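Local coordinates for protein endo-1,4-beta-xylanase (Bacteroides thetaiotaomicron VPI-5482, PDB 3KST) that probably hydrolyses glycosidic bonds of plant xylan as a calcium-binding glycoside hydrolase of family 43, at residues I24-V29 / Y39-T44; A46-A51 / W77-P82; S132-D137 / L194-G199; T140-F145 / I154-M159. All blocks are in the same frame, centred on the assembly; numbering follows the deposited sequence.

Interaction 1. Residues I24-V29 / Y39-T44; sequences IADPYV and YGTGGT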
loop_
_atom_site.group_PDB
_atom_site.type_symbol
_atom_site.label_atom_id
_atom_site.label_comp_id
_atom_site.label_asym_id
_atom_site.label_seq_id
_atom_site.Cartn_x
_atom_site.Cartn_y
_atom_site.Cartn_z
ATOM N N ILE A 24 -9.058 4.719 -7.560
ATOM C CA ILE A 24 -8.578 3.497 -6.854
ATOM C C ILE A 24 -8.550 3.722 -5.340
ATOM O O ILE A 24 -8.476 4.871 -4.862
ATOM C CB ILE A 24 -7.148 3.058 -7.296
ATOM C CG1 ILE A 24 -6.105 4.187 -7.064
ATOM C CG2 ILE A 24 -7.142 2.635 -8.778
ATOM C CD1 ILE A 24 -4.674 3.875 -7.501
ATOM N N ALA A 25 -8.613 2.606 -4.610
ATOM C CA ALA A 25 -8.407 2.572 -3.166
ATOM C C ALA A 25 -7.047 1.881 -2.931
ATOM O O ALA A 25 -6.426 1.342 -3.856
ATOM C CB ALA A 25 -9.534 1.813 -2.467
ATOM N N ASP A 26 -6.605 1.912 -1.685
ATOM C CA ASP A 26 -5.372 1.249 -1.226
ATOM C C ASP A 26 -4.173 1.495 -2.165
ATOM O O ASP A 26 -3.470 0.527 -2.552
ATOM C CB ASP A 26 -5.683 -0.256 -1.128
ATOM C CG ASP A 26 -6.950 -0.569 -0.312
ATOM O OD1 ASP A 26 -7.253 0.137 0.702
ATOM O OD2 ASP A 26 -7.638 -1.559 -0.653
ATOM N N PRO A 27 -3.978 2.768 -2.603
ATOM C CA PRO A 27 -2.979 3.056 -3.610
ATOM C C PRO A 27 -1.510 2.799 -3.278
ATOM O O PRO A 27 -1.075 2.880 -2.115
ATOM C CB PRO A 27 -3.218 4.564 -3.897
ATOM C CG PRO A 27 -3.607 5.077 -2.570
ATOM C CD PRO A 27 -4.607 4.033 -2.165
ATOM N N TYR A 28 -0.784 2.434 -4.336
ATOM C CA TYR A 28 0.666 2.298 -4.316
ATOM C C TYR A 28 1.265 2.911 -5.586
ATOM O O TYR A 28 0.779 2.619 -6.676
ATOM C CB TYR A 28 1.074 0.814 -4.259
ATOM C CG TYR A 28 2.554 0.657 -4.091
ATOM C CD1 TYR A 28 3.126 0.628 -2.820
ATOM C CD2 TYR A 28 3.411 0.619 -5.216
ATOM C CE1 TYR A 28 4.546 0.527 -2.660
ATOM C CE2 TYR A 28 4.812 0.505 -5.063
ATOM C CZ TYR A 28 5.366 0.469 -3.809
ATOM O OH TYR A 28 6.728 0.383 -3.685
ATOM N N VAL A 29 2.355 3.665 -5.440
ATOM C CA VAL A 29 3.102 4.278 -6.540
ATOM C C VAL A 29 4.554 3.755 -6.607
ATOM O O VAL A 29 5.297 3.795 -5.610
ATOM C CB VAL A 29 3.059 5.844 -6.448
ATOM C CG1 VAL A 29 4.176 6.524 -7.268
ATOM C CG2 VAL A 29 1.682 6.337 -6.891
ATOM N N TYR A 39 -1.005 1.718 -8.792
ATOM C CA TYR A 39 -1.823 0.494 -8.741
ATOM C C TYR A 39 -2.635 0.550 -7.469
ATOM O O TYR A 39 -2.092 0.919 -6.424
ATOM C CB TYR A 39 -0.946 -0.746 -8.685
ATOM C CG TYR A 39 0.176 -0.735 -9.694
ATOM C CD1 TYR A 39 1.385 -0.089 -9.397
ATOM C CD2 TYR A 39 0.027 -1.337 -10.947
ATOM C CE1 TYR A 39 2.421 -0.034 -10.325
ATOM C CE2 TYR A 39 1.053 -1.303 -11.873
ATOM C CZ TYR A 39 2.264 -0.654 -11.548
ATOM O OH TYR A 39 3.303 -0.625 -12.446
ATOM N N GLY A 40 -3.917 0.207 -7.551
ATOM C CA GLY A 40 -4.782 0.151 -6.365
ATOM C C GLY A 40 -5.936 -0.836 -6.491
ATOM O O GLY A 40 -6.057 -1.561 -7.489
ATOM N N THR A 41 -6.780 -0.838 -5.467
ATOM C CA THR A 41 -7.997 -1.628 -5.408
ATOM C C THR A 41 -9.066 -0.970 -6.253
ATOM O O THR A 41 -9.411 0.173 -6.005
ATOM C CB THR A 41 -8.508 -1.711 -3.966
ATOM O OG1 THR A 41 -7.515 -2.363 -3.197
ATOM C CG2 THR A 41 -9.872 -2.470 -3.853
ATOM N N GLY A 42 -9.594 -1.698 -7.230
ATOM C CA GLY A 42 -10.679 -1.195 -8.074
ATOM C C GLY A 42 -10.242 -0.334 -9.217
ATOM O O GLY A 42 -9.052 -0.243 -9.526
ATOM N N GLY A 43 -11.227 0.287 -9.874
ATOM C CA GLY A 43 -10.970 1.147 -11.010
ATOM C C GLY A 43 -10.566 0.379 -12.248
ATOM O O GLY A 43 -10.022 0.962 -13.182
ATOM N N THR A 44 -10.843 -0.925 -12.269
ATOM C CA THR A 44 -10.491 -1.781 -13.400
ATOM C C THR A 44 -11.472 -1.514 -14.538
ATOM O O THR A 44 -12.608 -1.074 -14.298
ATOM C CB THR A 44 -10.565 -3.299 -13.034
ATOM O OG1 THR A 44 -11.914 -3.656 -12.714
ATOM C CG2 THR A 44 -9.686 -3.617 -11.851
#

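Interaction 2. Residues A46-A51 / W77-P82; sequences AGEGFA and WGFWAP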
loop_
_atom_site.group_PDB
_atom_site.type_symbol
_atom_site.label_atom_id
_atom_site.label_comp_id
_atom_site.label_asym_id
_atom_site.label_seq_id
_atom_site.Cartn_x
_atom_site.Cartn_y
_atom_site.Cartn_z
ATOM N N ALA A 46 -11.215 -3.991 -17.417
ATOM C CA ALA A 46 -11.281 -5.279 -18.123
ATOM C C ALA A 46 -11.365 -6.460 -17.158
ATOM O O ALA A 46 -10.598 -7.447 -17.288
ATOM C CB ALA A 46 -10.106 -5.405 -19.080
ATOM N N GLY A 47 -12.301 -6.356 -16.210
ATOM C CA GLY A 47 -12.611 -7.408 -15.235
ATOM C C GLY A 47 -11.876 -7.313 -13.914
ATOM O O GLY A 47 -11.177 -6.342 -13.646
ATOM N N GLU A 48 -12.058 -8.340 -13.087
ATOM C CA GLU A 48 -11.416 -8.449 -11.767
ATOM C C GLU A 48 -9.885 -8.408 -11.938
ATOM O O GLU A 48 -9.334 -8.903 -12.941
ATOM C CB GLU A 48 -11.829 -9.764 -11.058
ATOM C CG GLU A 48 -13.328 -9.919 -10.710
ATOM C CD GLU A 48 -13.775 -9.223 -9.428
ATOM O OE1 GLU A 48 -12.961 -9.013 -8.510
ATOM O OE2 GLU A 48 -14.983 -8.915 -9.309
ATOM N N GLY A 49 -9.213 -7.800 -10.964
ATOM C CA GLY A 49 -7.767 -7.685 -10.945
ATOM C C GLY A 49 -7.292 -6.280 -10.633
ATOM O O GLY A 49 -7.814 -5.652 -9.725
ATOM N N PHE A 50 -6.250 -5.822 -11.333
ATOM C CA PHE A 50 -5.687 -4.500 -11.069
ATOM C C PHE A 50 -5.398 -3.753 -12.342
ATOM O O PHE A 50 -4.936 -4.351 -13.335
ATOM C CB PHE A 50 -4.410 -4.547 -10.204
ATOM C CG PHE A 50 -4.579 -5.333 -8.938
ATOM C CD1 PHE A 50 -5.400 -4.862 -7.910
ATOM C CD2 PHE A 50 -3.967 -6.572 -8.786
ATOM C CE1 PHE A 50 -5.608 -5.586 -6.760
ATOM C CE2 PHE A 50 -4.164 -7.311 -7.622
ATOM C CZ PHE A 50 -4.980 -6.800 -6.597
ATOM N N ALA A 51 -5.673 -2.453 -12.298
ATOM C CA ALA A 51 -5.300 -1.545 -13.376
ATOM C C ALA A 51 -3.912 -1.002 -13.086
ATOM O O ALA A 51 -3.383 -1.135 -11.977
ATOM C CB ALA A 51 -6.301 -0.378 -13.473
ATOM N N TRP A 77 -12.403 -13.027 -6.864
ATOM C CA TRP A 77 -12.968 -11.855 -6.175
ATOM C C TRP A 77 -11.998 -11.321 -5.141
ATOM O O TRP A 77 -11.013 -11.987 -4.788
ATOM C CB TRP A 77 -14.306 -12.221 -5.508
ATOM C CG TRP A 77 -14.199 -13.266 -4.439
ATOM C CD1 TRP A 77 -14.296 -14.637 -4.596
ATOM C CD2 TRP A 77 -13.941 -13.044 -3.044
ATOM N NE1 TRP A 77 -14.143 -15.262 -3.379
ATOM C CE2 TRP A 77 -13.910 -14.317 -2.416
ATOM C CE3 TRP A 77 -13.741 -11.894 -2.252
ATOM C CZ2 TRP A 77 -13.696 -14.468 -1.054
ATOM C CZ3 TRP A 77 -13.533 -12.048 -0.879
ATOM C CH2 TRP A 77 -13.502 -13.328 -0.292
ATOM N N GLY A 78 -12.265 -10.124 -4.624
ATOM C CA GLY A 78 -11.385 -9.570 -3.610
ATOM C C GLY A 78 -9.950 -9.235 -4.028
ATOM O O GLY A 78 -9.017 -9.450 -3.249
ATOM N N PHE A 79 -9.766 -8.740 -5.255
ATOM C CA PHE A 79 -8.430 -8.254 -5.697
ATOM C C PHE A 79 -8.185 -6.891 -5.048
ATOM O O PHE A 79 -8.723 -5.862 -5.507
ATOM C CB PHE A 79 -8.318 -8.216 -7.203
ATOM C CG PHE A 79 -8.242 -9.578 -7.795
ATOM C CD1 PHE A 79 -7.003 -10.158 -8.002
ATOM C CD2 PHE A 79 -9.402 -10.344 -7.978
ATOM C CE1 PHE A 79 -6.916 -11.456 -8.536
ATOM C CE2 PHE A 79 -9.335 -11.632 -8.505
ATOM C CZ PHE A 79 -8.098 -12.196 -8.777
ATOM N N TRP A 80 -7.428 -6.899 -3.942
ATOM C CA TRP A 80 -7.144 -5.703 -3.132
ATOM C C TRP A 80 -5.657 -5.399 -2.891
ATOM O O TRP A 80 -4.800 -6.295 -2.861
ATOM C CB TRP A 80 -7.738 -5.835 -1.716
ATOM C CG TRP A 80 -9.161 -6.259 -1.622
ATOM C CD1 TRP A 80 -10.171 -6.004 -2.501
ATOM C CD2 TRP A 80 -9.740 -6.990 -0.547
ATOM N NE1 TRP A 80 -11.345 -6.549 -2.050
ATOM C CE2 TRP A 80 -11.115 -7.162 -0.849
ATOM C CE3 TRP A 80 -9.238 -7.528 0.644
ATOM C CZ2 TRP A 80 -11.994 -7.868 0.004
ATOM C CZ3 TRP A 80 -10.113 -8.240 1.489
ATOM C CH2 TRP A 80 -11.479 -8.382 1.163
ATOM N N ALA A 81 -5.386 -4.118 -2.653
ATOM C CA ALA A 81 -4.109 -3.653 -2.092
ATOM C C ALA A 81 -2.833 -4.137 -2.806
ATOM O O ALA A 81 -1.920 -4.686 -2.174
ATOM C CB ALA A 81 -4.088 -4.005 -0.571
ATOM N N PRO A 82 -2.739 -3.879 -4.125
ATOM C CA PRO A 82 -1.549 -4.258 -4.866
ATOM C C PRO A 82 -0.349 -3.345 -4.568
ATOM O O PRO A 82 -0.542 -2.182 -4.220
ATOM C CB PRO A 82 -1.996 -4.078 -6.313
ATOM C CG PRO A 82 -2.928 -2.899 -6.250
ATOM C CD PRO A 82 -3.655 -3.062 -4.959
HETATM O O HOH W 1 -11.851 -7.282 -6.741
HETATM O O HOH W 2 -9.151 -4.438 -7.630
#

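Interaction 3. Residues S132-D137 / L194-G199; sequences SLFIDD and LLKKNG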
loop_
_atom_site.group_PDB
_atom_site.type_symbol
_atom_site.label_atom_id
_atom_site.label_comp_id
_atom_site.label_asym_id
_atom_site.label_seq_id
_atom_site.Cartn_x
_atom_site.Cartn_y
_atom_site.Cartn_z
ATOM N N SER A 132 3.050 -5.983 1.845
ATOM C CA SER A 132 4.010 -4.923 1.545
ATOM C C SER A 132 5.390 -5.529 1.764
ATOM O O SER A 132 5.644 -6.052 2.852
ATOM C CB SER A 132 3.839 -3.689 2.416
ATOM O OG SER A 132 4.660 -2.651 1.903
ATOM N N LEU A 133 6.217 -5.493 0.709
ATOM C CA LEU A 133 7.580 -6.032 0.718
ATOM C C LEU A 133 8.616 -4.974 1.104
ATOM O O LEU A 133 8.546 -3.804 0.709
ATOM C CB LEU A 133 7.958 -6.589 -0.667
ATOM C CG LEU A 133 9.338 -7.235 -0.890
ATOM C CD1 LEU A 133 9.494 -8.573 -0.120
ATOM C CD2 LEU A 133 9.526 -7.446 -2.368
ATOM N N PHE A 134 9.623 -5.439 1.836
ATOM C CA PHE A 134 10.790 -4.647 2.198
ATOM C C PHE A 134 12.049 -5.511 2.083
ATOM O O PHE A 134 12.118 -6.574 2.686
ATOM C CB PHE A 134 10.682 -4.152 3.614
ATOM C CG PHE A 134 11.936 -3.457 4.092
ATOM C CD1 PHE A 134 12.338 -2.265 3.508
ATOM C CD2 PHE A 134 12.729 -4.034 5.097
ATOM C CE1 PHE A 134 13.521 -1.618 3.929
ATOM C CE2 PHE A 134 13.902 -3.413 5.533
ATOM C CZ PHE A 134 14.299 -2.204 4.951
ATOM N N ILE A 135 13.039 -5.045 1.324
ATOM C CA ILE A 135 14.316 -5.762 1.156
ATOM C C ILE A 135 15.364 -4.900 1.852
ATOM O O ILE A 135 15.639 -3.794 1.416
ATOM C CB ILE A 135 14.684 -6.018 -0.330
ATOM C CG1 ILE A 135 13.621 -6.911 -0.979
ATOM C CG2 ILE A 135 16.049 -6.754 -0.438
ATOM C CD1 ILE A 135 13.776 -7.074 -2.519
ATOM N N ASP A 136 15.976 -5.440 2.898
ATOM C CA ASP A 136 16.887 -4.666 3.745
ATOM C C ASP A 136 18.261 -4.504 3.068
ATOM O O ASP A 136 18.545 -5.133 2.058
ATOM C CB ASP A 136 17.016 -5.359 5.127
ATOM C CG ASP A 136 17.366 -4.410 6.253
ATOM O OD1 ASP A 136 17.613 -3.205 6.003
ATOM O OD2 ASP A 136 17.438 -4.879 7.402
ATOM N N ASP A 137 19.093 -3.646 3.652
ATOM C CA ASP A 137 20.475 -3.406 3.204
ATOM C C ASP A 137 21.323 -4.700 3.150
ATOM O O ASP A 137 22.234 -4.807 2.329
ATOM C CB ASP A 137 21.106 -2.334 4.083
ATOM C CG ASP A 137 20.382 -0.997 3.976
ATOM O OD1 ASP A 137 19.928 -0.628 2.867
ATOM O OD2 ASP A 137 20.242 -0.324 4.998
ATOM N N LEU A 194 6.834 0.008 4.787
ATOM C CA LEU A 194 8.103 -0.009 5.516
ATOM C C LEU A 194 9.109 0.890 4.822
ATOM O O LEU A 194 9.256 0.847 3.584
ATOM C CB LEU A 194 8.624 -1.456 5.644
ATOM C CG LEU A 194 9.512 -1.851 6.825
ATOM C CD1 LEU A 194 10.815 -1.064 6.848
ATOM C CD2 LEU A 194 8.750 -1.737 8.168
ATOM N N LEU A 195 9.765 1.723 5.617
ATOM C CA LEU A 195 10.903 2.541 5.157
ATOM C C LEU A 195 11.998 2.472 6.213
ATOM O O LEU A 195 11.705 2.408 7.420
ATOM C CB LEU A 195 10.495 3.979 4.956
ATOM C CG LEU A 195 9.609 4.326 3.778
ATOM C CD1 LEU A 195 9.400 5.801 3.833
ATOM C CD2 LEU A 195 10.243 3.921 2.466
ATOM N N LYS A 196 13.252 2.466 5.758
ATOM C CA LYS A 196 14.396 2.486 6.679
ATOM C C LYS A 196 15.144 3.789 6.436
ATOM O O LYS A 196 15.304 4.196 5.285
ATOM C CB LYS A 196 15.317 1.301 6.413
ATOM C CG LYS A 196 16.537 1.211 7.378
ATOM C CD LYS A 196 17.454 0.081 6.953
ATOM C CE LYS A 196 18.628 -0.157 7.898
ATOM N NZ LYS A 196 19.495 -1.324 7.430
ATOM N N LYS A 197 15.547 4.466 7.507
ATOM C CA LYS A 197 16.385 5.680 7.395
ATOM C C LYS A 197 17.265 5.830 8.622
ATOM O O LYS A 197 16.750 5.742 9.727
ATOM C CB LYS A 197 15.527 6.918 7.236
ATOM C CG LYS A 197 16.299 8.165 6.809
ATOM C CD LYS A 197 15.349 9.331 6.603
ATOM C CE LYS A 197 16.032 10.495 5.900
ATOM N NZ LYS A 197 15.081 11.622 5.707
ATOM N N ASN A 198 18.585 5.997 8.409
ATOM C CA ASN A 198 19.585 6.183 9.491
ATOM C C ASN A 198 19.494 5.119 10.614
ATOM O O ASN A 198 19.467 5.451 11.810
ATOM C CB ASN A 198 19.490 7.602 10.092
ATOM C CG ASN A 198 19.542 8.728 9.030
ATOM O OD1 ASN A 198 19.971 8.536 7.883
ATOM N ND2 ASN A 198 19.100 9.916 9.431
ATOM N N GLY A 199 19.348 3.859 10.196
ATOM C CA GLY A 199 19.294 2.717 11.098
ATOM C C GLY A 199 17.997 2.409 11.826
ATOM O O GLY A 199 17.966 1.472 12.609
HETATM O O HOH W 3 7.169 -1.849 2.483
#

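Interaction 4. Residues T140-F145 / I154-M159; sequences TPYLYF and IWVAQM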
loop_
_atom_site.group_PDB
_atom_site.type_symbol
_atom_site.label_atom_id
_atom_site.label_comp_id
_atom_site.label_asym_id
_atom_site.label_seq_id
_atom_site.Cartn_x
_atom_site.Cartn_y
_atom_site.Cartn_z
ATOM N N THR A 140 18.091 -9.282 2.772
ATOM C CA THR A 140 17.047 -10.149 3.313
ATOM C C THR A 140 15.669 -9.556 2.989
ATOM O O THR A 140 15.404 -8.406 3.371
ATOM C CB THR A 140 17.212 -10.310 4.850
ATOM O OG1 THR A 140 18.543 -10.813 5.140
ATOM C CG2 THR A 140 16.121 -11.220 5.493
ATOM N N PRO A 141 14.795 -10.338 2.323
ATOM C CA PRO A 141 13.424 -9.870 2.022
ATOM C C PRO A 141 12.477 -10.084 3.205
ATOM O O PRO A 141 12.523 -11.147 3.826
ATOM C CB PRO A 141 13.019 -10.766 0.843
ATOM C CG PRO A 141 13.745 -12.028 1.077
ATOM C CD PRO A 141 15.056 -11.644 1.684
ATOM N N TYR A 142 11.640 -9.082 3.506
ATOM C CA TYR A 142 10.598 -9.171 4.547
ATOM C C TYR A 142 9.254 -8.821 3.933
ATOM O O TYR A 142 9.182 -7.875 3.137
ATOM C CB TYR A 142 10.878 -8.220 5.713
ATOM C CG TYR A 142 12.163 -8.522 6.410
ATOM C CD1 TYR A 142 12.231 -9.498 7.402
ATOM C CD2 TYR A 142 13.338 -7.825 6.073
ATOM C CE1 TYR A 142 13.447 -9.776 8.059
ATOM C CE2 TYR A 142 14.536 -8.090 6.715
ATOM C CZ TYR A 142 14.590 -9.080 7.692
ATOM O OH TYR A 142 15.788 -9.308 8.311
ATOM N N LEU A 143 8.210 -9.573 4.287
ATOM C CA LEU A 143 6.832 -9.294 3.860
ATOM C C LEU A 143 5.993 -8.970 5.084
ATOM O O LEU A 143 5.938 -9.769 6.057
ATOM C CB LEU A 143 6.197 -10.468 3.088
ATOM C CG LEU A 143 4.874 -10.141 2.363
ATOM C CD1 LEU A 143 5.165 -9.182 1.231
ATOM C CD2 LEU A 143 4.193 -11.400 1.762
ATOM N N TYR A 144 5.363 -7.794 5.036
ATOM C CA TYR A 144 4.425 -7.297 6.029
ATOM C C TYR A 144 3.045 -7.586 5.451
ATOM O O TYR A 144 2.840 -7.449 4.252
ATOM C CB TYR A 144 4.637 -5.803 6.303
ATOM C CG TYR A 144 6.035 -5.574 6.799
ATOM C CD1 TYR A 144 7.099 -5.476 5.902
ATOM C CD2 TYR A 144 6.321 -5.544 8.171
ATOM C CE1 TYR A 144 8.420 -5.355 6.349
ATOM C CE2 TYR A 144 7.651 -5.398 8.629
ATOM C CZ TYR A 144 8.686 -5.300 7.706
ATOM O OH TYR A 144 9.989 -5.167 8.111
ATOM N N PHE A 145 2.132 -8.043 6.306
ATOM C CA PHE A 145 0.789 -8.436 5.898
ATOM C C PHE A 145 -0.066 -8.543 7.142
ATOM O O PHE A 145 0.477 -8.578 8.252
ATOM C CB PHE A 145 0.822 -9.770 5.122
ATOM C CG PHE A 145 1.496 -10.888 5.858
ATOM C CD1 PHE A 145 2.889 -11.065 5.746
ATOM C CD2 PHE A 145 0.767 -11.795 6.628
ATOM C CE1 PHE A 145 3.532 -12.087 6.413
ATOM C CE2 PHE A 145 1.425 -12.836 7.294
ATOM C CZ PHE A 145 2.812 -12.973 7.171
ATOM N N ILE A 154 -1.092 -6.513 11.944
ATOM C CA ILE A 154 0.032 -6.511 11.040
ATOM C C ILE A 154 1.144 -7.424 11.580
ATOM O O ILE A 154 1.637 -7.239 12.696
ATOM C CB ILE A 154 0.584 -5.090 10.794
ATOM C CG1 ILE A 154 -0.520 -4.238 10.148
ATOM C CG2 ILE A 154 1.839 -5.172 9.875
ATOM C CD1 ILE A 154 -0.160 -2.752 9.938
ATOM N N TRP A 155 1.474 -8.415 10.771
ATOM C CA TRP A 155 2.548 -9.385 11.019
ATOM C C TRP A 155 3.672 -9.185 10.015
ATOM O O TRP A 155 3.529 -8.484 9.015
ATOM C CB TRP A 155 1.985 -10.813 10.895
ATOM C CG TRP A 155 1.176 -11.216 12.071
ATOM C CD1 TRP A 155 -0.082 -10.814 12.383
ATOM C CD2 TRP A 155 1.596 -12.066 13.120
ATOM N NE1 TRP A 155 -0.501 -11.393 13.554
ATOM C CE2 TRP A 155 0.516 -12.175 14.029
ATOM C CE3 TRP A 155 2.769 -12.786 13.366
ATOM C CZ2 TRP A 155 0.588 -12.963 15.193
ATOM C CZ3 TRP A 155 2.847 -13.558 14.513
ATOM C CH2 TRP A 155 1.774 -13.608 15.430
ATOM N N VAL A 156 4.818 -9.796 10.286
ATOM C CA VAL A 156 5.920 -9.823 9.347
ATOM C C VAL A 156 6.533 -11.214 9.385
ATOM O O VAL A 156 6.406 -11.915 10.415
ATOM C CB VAL A 156 6.992 -8.758 9.704
ATOM C CG1 VAL A 156 7.618 -9.081 11.111
ATOM C CG2 VAL A 156 8.069 -8.627 8.586
ATOM N N ALA A 157 7.114 -11.611 8.251
ATOM C CA ALA A 157 7.917 -12.829 8.141
ATOM C C ALA A 157 8.965 -12.618 7.059
ATOM O O ALA A 157 8.746 -11.886 6.134
ATOM C CB ALA A 157 7.063 -14.016 7.785
ATOM N N GLN A 158 10.111 -13.272 7.206
ATOM C CA GLN A 158 11.140 -13.245 6.173
ATOM C C GLN A 158 10.628 -14.084 5.004
ATOM O O GLN A 158 9.938 -15.097 5.219
ATOM C CB GLN A 158 12.431 -13.854 6.725
ATOM C CG GLN A 158 13.613 -13.808 5.797
ATOM C CD GLN A 158 14.796 -14.604 6.322
ATOM O OE1 GLN A 158 14.905 -14.866 7.524
ATOM N NE2 GLN A 158 15.709 -14.982 5.413
HETATM N N MSE A 159 10.921 -13.646 3.778
HETATM C CA MSE A 159 10.560 -14.417 2.581
HETATM C C MSE A 159 11.724 -15.318 2.175
HETATM O O MSE A 159 12.876 -15.088 2.554
HETATM C CB MSE A 159 10.222 -13.522 1.368
HETATM C CG MSE A 159 9.112 -12.513 1.592
HETATM SE SE MSE A 159 8.165 -12.090 -0.048
HETATM C CE MSE A 159 7.094 -13.663 -0.127
#

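Interaction 1. Residues I24-V29 / Y39-T44
Tyr39 pairs with Tyr28 through two backbone bonds, Tyr28 N to Tyr39 O at 2.9 Å and Tyr39 N to Tyr28 O at the same length. The phenol of Tyr39 is held outside the pair, where its OH bonds to the carbonyl of Pro111. Next comes Gly40, which sits against Ile24 and Pro27; a side chain here would run into Ala25 O and Ile24 CB; farther along the isoleucine, CD1 lies 3.7 Å from Gly40 N. Between the Tyr28-Tyr39 and Ala25-Thr41 pairs the register slips by one residue, a beta bulge in the hairpin formed by strands 27-32 and 35-41, where the chain turns a corner at Asp26. This hairpin belongs to a blade of the five-bladed beta-propeller of family 43, and Asp26 is the predicted proton acceptor. Thr41 exchanges two backbone bonds with Ala25, Ala25 N to Thr41 O at 2.9 Å and Thr41 N to Ala25 O at 2.7 Å. The Thr41 hydroxyl OG1, anti to that residue's own carbonyl carbon (chi1 -62°), donates to Asp26 OD2 over 2.7 Å, reaching the anti side of the carboxylate at 20° from its plane. The same OG1 bonds to the backbone N of Ala81, which probably fixes the hydroxyl's direction. An alanine in place of Asp26 has no carboxylate, so the Thr41 hydroxyl would probably lose its acceptor and be left with the Ala81 N-H, and the predicted catalytic base would be missing. Beyond Thr41, Gly42 O touches Ile24 CG2 at 3.5 Å.

Interaction 2. Residues A46-A51 / W77-P82
Phe50 and Phe79 meet as an offset edge-to-face pair, the edge of Phe79 directed at the face of Phe50, with ring planes 75° apart and centroids separated by 5.9 Å. Pro82 supplies a CH-pi contact to Phe50: its CB stands 3.7 Å from the Phe50 ring centroid and only 6° off the ring normal. The rim atom Phe50 CE1 also comes within 3.4 Å of the Phe79 backbone C. Phe50 CB points toward 77-82, and CG lies anti to the carbonyl carbon (chi1 -52°). An alanine in place of Phe50 would probably open a gap beneath Pro82 and leave the edge of Phe79 without its aromatic partner. Glu48 crosses Phe79 obliquely, its OE1 near the ring edge at 3.8 Å from Phe79 CD2.

Two waters form the next shell. One donates to Glu48 OE1 at 2.7 Å and accepts from Phe79 N at 2.9 Å; the other donates both to Gly49 O and to Phe79 O, the latter at 2.6 Å. Farther out, Leu68 of strand 60-69 touches both phenylalanines, Leu95 of strand 92-99 touches Phe50 and Pro82, and Tyr97 and Ala99 pack on Phe79. The strands 49-51 and 80-82 stay 8.5 Å apart at their closest and belong to different sheets, as neighbouring blades of a beta-propeller do. The seam is therefore joined by two aromatic rings, a proline and water rather than by direct backbone pairing: one water links the Glu48 carboxylate to Phe79 N, the other links two carbonyls.

Interaction 3. Residues S132-D137 / L194-G199
Lys196 NZ is gripped by two consecutive carboxylates, at 3.0 Å from Asp136 OD1 and 2.7 Å from Asp137 OD2, in one salt-bridge network. The lysine chain is fully extended, with CG anti to the backbone N (chi1 -178°). Its tip meets that of Asp137, where NZ stands above the carboxylate plane, 36° out of it; the Asp136 and Lys196 side chains cross at about a right angle, and NZ meets OD1 on its syn side, somewhat out of the plane. That oxygen also accepts from Asp137 N over 2.8 Å, and both donors reach it from the same face. The second Asp136 oxygen, OD2, bonds to the hydroxyl of Tyr201. Such a concentration of negative charge would probably favour a charged lysine.

Strands 129-135 and 189-197 lie at the outermost positions of two separate four-stranded antiparallel sheets, in keeping with adjacent blades of the family 43 beta-propeller; the segment axes run 25° apart and come no nearer than 7.6 Å. Between them Leu194 CD1 sits over the centre of the Phe134 ring, 3.7 Å from the centroid, while Lys196 CB touches Phe134 CZ. At the inner end a water donates to Ser132 OG and Leu133 O and accepts from Leu194 N at 3.0 Å. Ser132 OG also bonds to Glu83, a calcium ligand, which puts this end of the seam beside the metal site.

Interaction 4. Residues T140-F145 / I154-M159
Phe145 O accepts from Trp155 N over 2.7 Å, the shortest bond between segments 140-145 and 154-159. The return bond, Phe145 N to Trp155 O, measures 3.1 Å. One pair further along, Leu143 N reaches Ala157 O at an N-H...O angle of 176°, and Ala157 N returns a bond to Leu143 O. At the far end Met159 N donates to Pro141 O.

On the side carrying Tyr142, Tyr144 and Val156, the valine methyl CG2 lies over one face of the Tyr144 ring, displaced toward the rim, and approaches CE2 to 3.3 Å. These two side chains run alongside each other and point the same way; CG2 is anti to the valine backbone N. The Tyr144 hydroxyl bonds to Pro225 O. Gln158, extended, brings CG to 3.6 Å from Thr140 CG2. On the other side, the ring of Phe145 receives Trp155 CB over one face, and selenomethionine Met159 packs its CG against Leu143 CB at 3.9 Å.

The strand axes make an angle of 161°, and hydrogen-bonded and non-hydrogen-bonded pairs alternate without a bulge: a regular antiparallel hairpin forming the two middle strands of a four-stranded propeller blade, with Ile154 near the predicted proton donor Glu190.

From the N terminus, interaction 1 closes a short hairpin, and interaction 2 opens only after it, linking the next strand, 49-55, to strand 80-87 in another sheet. The two touch where strands 35-41 and 49-55 are neighbours in one sheet. Interaction 3 then joins strand 129-135 to strand 189-197 across a long loop, within which interaction 4 closes its own hairpin. These last two share a sheet, since strands 129-135 and 141-148 pair directly. Interactions 1 and 4 thus build within blades, while 2 and 3 bridge between them; the centres of 1 and 3 lie about 22 Å apart, on opposite sides of the chain's centre.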